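Local structure of glucoamylase (Thermoanaerobacterium thermosaccharolyticum, 1LF6) at residues 530-542 with 552-564. The protein hydrolyses terminal alpha-1,4-linked glucose units successively from the non-reducing ends of glucan chains, releasing beta-D-glucose. Sequence-based numbering, arbitrary orientation.
Sequences EIVDPSFLELVRL and ILNTLKVVDSTIK
F536, rising from the short 3-10 turn 534-536, lays its ring against helix 552-562, and T555 meets it head-on: CG2 of T555 stands 3.3 Å from the F536 ring centroid, only 7° off the ring normal, a CH-pi contact over the centre of one face. The opposite face is covered, toward its rim, by CG of L537, so the phenyl is clamped between a helix methyl and its own neighbour. L556 arrives at the edge instead, its CD1 3.3 Å from CZ of F536. With OG1 of T555 beside the backbone N (chi1 -54°), CG2 stands anti to that N and meets the ring, while OG1 bonds K551 O and Y502 N. I552 packs alongside, CD1 lying 3.9 Å from both CD2 of F536 and CG1 of V540. At the far end V532 splits its branches: CG1 packs on CG1 of V558 at 3.7 Å, while CG2 merely rests 3.5 Å from OG1 of T562, a hydroxyl bonded to V558 O. Were F536 replaced by an alanine, the T555 methyl would probably lose the face it packs on, and I552 and L556 their shared partner. D533 points away from the helix; its OD1 accepts from S535 N, closing an Asx turn, and also from S535 OG. The contact is thus almost wholly apolar, joining the turn to the helix within the family 15 catalytic domain, while D533's side chain lies about 5 Å from that of E435, probably the proton acceptor.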
loop_
_atom_site.group_PDB
_atom_site.type_symbol
_atom_site.label_atom_id
_atom_site.label_comp_id
_atom_site.label_asym_id
_atom_site.label_seq_id
_atom_site.Cartn_x
_atom_site.Cartn_y
_atom_site.Cartn_z
ATOM N N GLU A 530 21.154 -2.235 24.166
ATOM C CA GLU A 530 21.914 -2.152 22.917
ATOM C C GLU A 530 21.020 -1.705 21.763
ATOM O O GLU A 530 21.510 -1.364 20.686
ATOM C CB GLU A 530 22.486 -3.520 22.521
ATOM C CG GLU A 530 23.456 -4.185 23.484
ATOM C CD GLU A 530 23.929 -5.530 22.952
ATOM O OE1 GLU A 530 24.576 -5.551 21.884
ATOM O OE2 GLU A 530 23.648 -6.572 23.587
ATOM N N ILE A 531 19.712 -1.717 21.984
ATOM C CA ILE A 531 18.771 -1.387 20.917
ATOM C C ILE A 531 18.081 -0.034 20.990
ATOM O O ILE A 531 17.357 0.250 21.950
ATOM C CB ILE A 531 17.664 -2.463 20.841
ATOM C CG1 ILE A 531 18.289 -3.865 20.947
ATOM C CG2 ILE A 531 16.873 -2.312 19.562
ATOM C CD1 ILE A 531 19.270 -4.219 19.834
ATOM N N VAL A 532 18.308 0.802 19.979
ATOM C CA VAL A 532 17.661 2.110 19.909
ATOM C C VAL A 532 16.714 2.109 18.710
ATOM O O VAL A 532 16.891 1.332 17.770
ATOM C CB VAL A 532 18.684 3.280 19.804
ATOM C CG1 VAL A 532 19.477 3.368 21.097
ATOM C CG2 VAL A 532 19.606 3.099 18.605
ATOM N N ASP A 533 15.709 2.977 18.754
ATOM C CA ASP A 533 14.672 3.035 17.724
ATOM C C ASP A 533 14.215 4.492 17.559
ATOM O O ASP A 533 13.855 5.148 18.534
ATOM C CB ASP A 533 13.515 2.150 18.207
ATOM C CG ASP A 533 12.390 2.019 17.201
ATOM O OD1 ASP A 533 12.061 3.015 16.523
ATOM O OD2 ASP A 533 11.814 0.910 17.112
ATOM N N PRO A 534 14.221 5.018 16.321
ATOM C CA PRO A 534 13.799 6.408 16.106
ATOM C C PRO A 534 12.353 6.697 16.502
ATOM O O PRO A 534 11.944 7.857 16.564
ATOM C CB PRO A 534 14.052 6.622 14.617
ATOM C CG PRO A 534 13.934 5.262 14.051
ATOM C CD PRO A 534 14.635 4.398 15.053
ATOM N N SER A 535 11.592 5.641 16.780
ATOM C CA SER A 535 10.196 5.778 17.178
ATOM C C SER A 535 10.036 6.597 18.453
ATOM O O SER A 535 8.940 7.070 18.755
ATOM C CB SER A 535 9.563 4.395 17.391
ATOM O OG SER A 535 9.563 3.643 16.189
ATOM N N PHE A 536 11.114 6.746 19.218
ATOM C CA PHE A 536 11.030 7.516 20.450
ATOM C C PHE A 536 10.615 8.946 20.127
ATOM O O PHE A 536 10.087 9.646 20.988
ATOM C CB PHE A 536 12.369 7.526 21.196
ATOM C CG PHE A 536 13.371 8.491 20.631
ATOM C CD1 PHE A 536 14.063 8.194 19.462
ATOM C CD2 PHE A 536 13.610 9.709 21.264
ATOM C CE1 PHE A 536 14.978 9.095 18.926
ATOM C CE2 PHE A 536 14.522 10.617 20.736
ATOM C CZ PHE A 536 15.210 10.311 19.562
ATOM N N LEU A 537 10.849 9.376 18.891
ATOM C CA LEU A 537 10.478 10.732 18.497
ATOM C C LEU A 537 8.970 10.935 18.572
ATOM O O LEU A 537 8.480 12.060 18.431
ATOM C CB LEU A 537 10.984 11.060 17.083
ATOM C CG LEU A 537 12.497 11.267 16.938
ATOM C CD1 LEU A 537 12.840 11.519 15.472
ATOM C CD2 LEU A 537 12.954 12.438 17.821
ATOM N N GLU A 538 8.238 9.846 18.788
ATOM C CA GLU A 538 6.788 9.924 18.913
ATOM C C GLU A 538 6.454 10.734 20.157
ATOM O O GLU A 538 5.389 11.351 20.243
ATOM C CB GLU A 538 6.187 8.529 19.033
ATOM C CG GLU A 538 6.102 7.787 17.715
ATOM C CD GLU A 538 5.069 8.385 16.784
ATOM O OE1 GLU A 538 5.374 9.391 16.104
ATOM O OE2 GLU A 538 3.939 7.852 16.746
ATOM N N LEU A 539 7.380 10.714 21.115
ATOM C CA LEU A 539 7.228 11.451 22.365
ATOM C C LEU A 539 7.019 12.933 22.071
ATOM O O LEU A 539 6.141 13.565 22.650
ATOM C CB LEU A 539 8.471 11.282 23.252
ATOM C CG LEU A 539 8.681 9.938 23.962
ATOM C CD1 LEU A 539 10.130 9.833 24.428
ATOM C CD2 LEU A 539 7.715 9.806 25.141
ATOM N N VAL A 540 7.830 13.483 21.172
ATOM C CA VAL A 540 7.716 14.896 20.812
ATOM C C VAL A 540 6.571 15.125 19.812
ATOM O O VAL A 540 5.821 16.095 19.921
ATOM C CB VAL A 540 9.048 15.430 20.220
ATOM C CG1 VAL A 540 10.209 15.142 21.182
ATOM C CG2 VAL A 540 9.318 14.792 18.882
ATOM N N ARG A 541 6.439 14.221 18.846
ATOM C CA ARG A 541 5.387 14.301 17.838
ATOM C C ARG A 541 4.002 14.424 18.483
ATOM O O ARG A 541 3.146 15.179 18.013
ATOM C CB ARG A 541 5.433 13.049 16.956
ATOM C CG ARG A 541 4.418 13.016 15.818
ATOM C CD ARG A 541 4.571 14.205 14.875
ATOM N NE ARG A 541 3.823 13.995 13.639
ATOM C CZ ARG A 541 4.245 13.269 12.604
ATOM N NH1 ARG A 541 3.476 13.138 11.533
ATOM N NH2 ARG A 541 5.442 12.693 12.618
ATOM N N LEU A 542 3.786 13.684 19.565
ATOM C CA LEU A 542 2.498 13.701 20.260
ATOM C C LEU A 542 2.359 14.769 21.348
ATOM O O LEU A 542 1.304 14.877 21.971
ATOM C CB LEU A 542 2.218 12.319 20.857
ATOM C CG LEU A 542 1.823 11.249 19.833
ATOM C CD1 LEU A 542 2.079 9.858 20.390
ATOM C CD2 LEU A 542 0.351 11.436 19.470
ATOM N N ILE A 552 15.873 13.774 24.871
ATOM C CA ILE A 552 15.580 13.599 23.452
ATOM C C ILE A 552 16.859 13.836 22.647
ATOM O O ILE A 552 17.200 13.054 21.762
ATOM C CB ILE A 552 14.505 14.605 22.968
ATOM C CG1 ILE A 552 13.153 14.276 23.616
ATOM C CG2 ILE A 552 14.415 14.594 21.438
ATOM C CD1 ILE A 552 12.606 12.907 23.251
ATOM N N LEU A 553 17.567 14.920 22.958
ATOM C CA LEU A 553 18.807 15.244 22.251
ATOM C C LEU A 553 19.854 14.144 22.420
ATOM O O LEU A 553 20.539 13.787 21.465
ATOM C CB LEU A 553 19.365 16.587 22.748
ATOM C CG LEU A 553 18.659 17.866 22.264
ATOM C CD1 LEU A 553 18.661 17.914 20.744
ATOM C CD2 LEU A 553 17.236 17.900 22.767
ATOM N N ASN A 554 19.964 13.603 23.632
ATOM C CA ASN A 554 20.924 12.542 23.909
ATOM C C ASN A 554 20.621 11.306 23.065
ATOM O O ASN A 554 21.524 10.654 22.540
ATOM C CB ASN A 554 20.881 12.149 25.392
ATOM C CG ASN A 554 21.560 13.165 26.297
ATOM O OD1 ASN A 554 21.411 13.116 27.520
ATOM N ND2 ASN A 554 22.317 14.080 25.706
ATOM N N THR A 555 19.338 10.982 22.955
ATOM C CA THR A 555 18.911 9.818 22.195
ATOM C C THR A 555 19.229 10.034 20.719
ATOM O O THR A 555 19.710 9.133 20.037
ATOM C CB THR A 555 17.395 9.574 22.384
ATOM O OG1 THR A 555 17.101 9.484 23.785
ATOM C CG2 THR A 555 16.971 8.284 21.704
ATOM N N LEU A 556 18.966 11.247 20.245
ATOM C CA LEU A 556 19.220 11.620 18.862
ATOM C C LEU A 556 20.677 11.324 18.482
ATOM O O LEU A 556 20.956 10.821 17.390
ATOM C CB LEU A 556 18.919 13.110 18.686
ATOM C CG LEU A 556 17.854 13.581 17.692
ATOM C CD1 LEU A 556 16.641 12.683 17.720
ATOM C CD2 LEU A 556 17.466 15.018 18.035
ATOM N N LYS A 557 21.602 11.639 19.388
ATOM C CA LYS A 557 23.025 11.409 19.141
ATOM C C LYS A 557 23.323 9.935 18.921
ATOM O O LYS A 557 24.071 9.575 18.014
ATOM C CB LYS A 557 23.873 11.907 20.314
ATOM C CG LYS A 557 23.734 13.384 20.621
ATOM C CD LYS A 557 24.775 13.817 21.650
ATOM C CE LYS A 557 24.501 15.217 22.165
ATOM N NZ LYS A 557 23.232 15.274 22.949
ATOM N N VAL A 558 22.742 9.083 19.759
ATOM C CA VAL A 558 22.958 7.649 19.649
ATOM C C VAL A 558 22.288 7.080 18.402
ATOM O O VAL A 558 22.854 6.225 17.711
ATOM C CB VAL A 558 22.424 6.921 20.903
ATOM C CG1 VAL A 558 22.587 5.427 20.749
ATOM C CG2 VAL A 558 23.172 7.408 22.137
ATOM N N VAL A 559 21.077 7.549 18.117
ATOM C CA VAL A 559 20.353 7.087 16.943
ATOM C C VAL A 559 21.095 7.439 15.652
ATOM O O VAL A 559 21.258 6.589 14.779
ATOM C CB VAL A 559 18.934 7.693 16.898
ATOM C CG1 VAL A 559 18.310 7.473 15.533
ATOM C CG2 VAL A 559 18.075 7.050 17.980
ATOM N N ASP A 560 21.544 8.684 15.525
ATOM C CA ASP A 560 22.251 9.088 14.317
ATOM C C ASP A 560 23.633 8.448 14.177
ATOM O O ASP A 560 24.143 8.292 13.066
ATOM C CB ASP A 560 22.367 10.612 14.246
ATOM C CG ASP A 560 21.022 11.281 13.999
ATOM O OD1 ASP A 560 20.077 10.563 13.611
ATOM O OD2 ASP A 560 20.919 12.511 14.175
ATOM N N SER A 561 24.233 8.066 15.299
ATOM C CA SER A 561 25.551 7.438 15.270
ATOM C C SER A 561 25.455 5.954 14.945
ATOM O O SER A 561 26.423 5.347 14.507
ATOM C CB SER A 561 26.251 7.592 16.624
ATOM O OG SER A 561 26.438 8.956 16.936
ATOM N N THR A 562 24.280 5.367 15.140
ATOM C CA THR A 562 24.137 3.937 14.906
ATOM C C THR A 562 23.215 3.488 13.777
ATOM O O THR A 562 23.490 2.486 13.120
ATOM C CB THR A 562 23.673 3.230 16.203
ATOM O OG1 THR A 562 22.346 3.655 16.532
ATOM C CG2 THR A 562 24.588 3.591 17.358
ATOM N N ILE A 563 22.126 4.213 13.540
ATOM C CA ILE A 563 21.195 3.781 12.507
ATOM C C ILE A 563 20.760 4.839 11.504
ATOM O O ILE A 563 19.673 4.751 10.924
ATOM C CB ILE A 563 19.940 3.133 13.143
ATOM C CG1 ILE A 563 19.292 4.104 14.130
ATOM C CG2 ILE A 563 20.336 1.836 13.865
ATOM C CD1 ILE A 563 18.009 3.581 14.760
ATOM N N LYS A 564 21.603 5.843 11.309
ATOM C CA LYS A 564 21.326 6.881 10.329
ATOM C C LYS A 564 22.232 6.612 9.134
ATOM O O LYS A 564 23.385 6.209 9.300
ATOM C CB LYS A 564 21.632 8.274 10.887
ATOM C CG LYS A 564 21.453 9.380 9.850
ATOM C CD LYS A 564 21.882 10.745 10.355
ATOM C CE LYS A 564 21.688 11.787 9.253
ATOM N NZ LYS A 564 22.176 13.139 9.632
#